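Local coordinates for IPT/TIG domain-containing protein (Bacteroides thetaiotaomicron, PDB 3TC9) that is of uncertain function but probably serves as an auxiliary nutrient-binding protein, joining an immunoglobulin-like IPT/TIG domain to a six-bladed beta-propeller, at residues 143-146 / 150-153. Numbering follows the deposited sequence.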
# COMPACT_ATOMS: atom_id res chain seq x y z
N SER B 143 -11.91 18.24 -6.24
CA SER B 143 -10.76 17.98 -7.11
C SER B 143 -9.51 18.68 -6.62
O SER B 143 -9.50 19.91 -6.44
CB SER B 143 -11.07 18.42 -8.54
OG SER B 143 -9.95 18.28 -9.39
N PHE B 144 -8.44 17.90 -6.40
CA PHE B 144 -7.14 18.43 -6.01
C PHE B 144 -6.48 19.09 -7.21
O PHE B 144 -6.69 18.67 -8.34
CB PHE B 144 -6.23 17.30 -5.48
CG PHE B 144 -6.43 17.01 -4.02
CD1 PHE B 144 -5.98 17.92 -3.05
CD2 PHE B 144 -7.08 15.85 -3.59
CE1 PHE B 144 -6.20 17.67 -1.69
CE2 PHE B 144 -7.29 15.60 -2.23
CZ PHE B 144 -6.85 16.52 -1.30
N ASP B 145 -5.65 20.09 -6.95
CA ASP B 145 -4.83 20.68 -7.99
C ASP B 145 -3.73 19.64 -8.30
O ASP B 145 -3.03 19.24 -7.36
CB ASP B 145 -4.26 22.03 -7.52
CG ASP B 145 -3.34 22.76 -8.49
OD1 ASP B 145 -2.88 22.13 -9.48
OD2 ASP B 145 -3.04 23.94 -8.24
N PRO B 146 -3.59 19.14 -9.56
CA PRO B 146 -2.55 18.13 -9.83
C PRO B 146 -1.12 18.62 -9.54
O PRO B 146 -0.25 17.79 -9.28
CB PRO B 146 -2.73 17.84 -11.33
CG PRO B 146 -4.14 18.25 -11.64
CD PRO B 146 -4.34 19.46 -10.79
N ASN B 150 -1.78 20.60 -1.82
CA ASN B 150 -2.29 21.33 -0.66
C ASN B 150 -3.54 22.10 -1.02
O ASN B 150 -4.18 22.66 -0.13
CB ASN B 150 -1.24 22.28 -0.06
CG ASN B 150 -0.12 21.56 0.63
OD1 ASN B 150 -0.30 20.49 1.25
ND2 ASN B 150 1.08 22.11 0.51
N HIS B 151 -3.87 22.14 -2.32
CA HIS B 151 -5.02 22.89 -2.82
C HIS B 151 -6.12 21.95 -3.30
O HIS B 151 -5.96 21.22 -4.28
CB HIS B 151 -4.58 23.85 -3.94
CG HIS B 151 -3.73 24.99 -3.44
ND1 HIS B 151 -3.19 25.93 -4.31
CD2 HIS B 151 -3.36 25.30 -2.18
CE1 HIS B 151 -2.54 26.79 -3.55
NE2 HIS B 151 -2.59 26.44 -2.26
N LEU B 152 -7.23 21.94 -2.56
CA LEU B 152 -8.40 21.13 -2.87
C LEU B 152 -9.52 22.06 -3.33
O LEU B 152 -10.00 22.89 -2.55
CB LEU B 152 -8.81 20.29 -1.64
CG LEU B 152 -10.12 19.46 -1.76
CD1 LEU B 152 -10.05 18.46 -2.92
CD2 LEU B 152 -10.42 18.77 -0.45
N TYR B 153 -9.93 21.94 -4.59
CA TYR B 153 -11.00 22.76 -5.15
C TYR B 153 -12.33 22.03 -5.07
O TYR B 153 -12.38 20.79 -5.10
CB TYR B 153 -10.69 23.16 -6.60
CG TYR B 153 -9.56 24.16 -6.70
CD1 TYR B 153 -9.79 25.52 -6.59
CD2 TYR B 153 -8.24 23.73 -6.85
CE1 TYR B 153 -8.75 26.44 -6.64
CE2 TYR B 153 -7.19 24.64 -6.93
CZ TYR B 153 -7.45 26.00 -6.84
OH TYR B 153 -6.42 26.91 -6.91
O HOH W 1 -4.08 26.01 -6.92
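L152 sets its CD1 methyl over the centre of the F144 ring, 3.8 Å from the ring centroid and almost on the ring normal, a CH-pi contact. The leucine CB reaches the same ring at CE1, 3.7 Å away. F144 CG lies anti to its carbonyl carbon (chi1 -86°), which carries the ring back toward the other strand, against the L152 methyl. This is the tight, apolar face of the hairpin, carbon directly on carbon: V405 of strand 401-407 and F166 touch both side chains, and H149 stacks on the F144 ring.

The backbones run antiparallel. S143 and Y153 form a hydrogen-bonded pair, S143 N to Y153 O at 2.8 Å and Y153 N returning to S143 O; the second bond is the more bent. F144 and L152 are the non-hydrogen-bonded pair that follows, their CA atoms 4.3 Å apart. Beyond it D145 N bonds H151 O, nearly straight at 165°.

On the face carrying S143 and Y153, direct contact between the strands' side chains is sparser. D145 CB meets the edge of the Y153 ring at CE2 (4.0 Å), but the polar ends of D145, H151 and Y153 are bridged by one water. It donates to D145 OD2 at 2.7 Å and bonds H151 ND1 at 2.8 Å; its contact with Y153 OH is short, 2.5 Å, a length that is doubtful. It lies in the plane of both rings. With CG anti to the backbone N (chi1 178°), the D145 carboxylate turns to this water, while its OD1 makes a salt bridge with R212 and takes the K147 backbone N-H. S143 OG bonds W186 NE1, and F216 packs edge-to-face with Y153. Edge strand 141-145, paired with 151-156, thus packs between strands 401-407 and 181-186 of the neighbouring sheets, as in a beta-propeller blade.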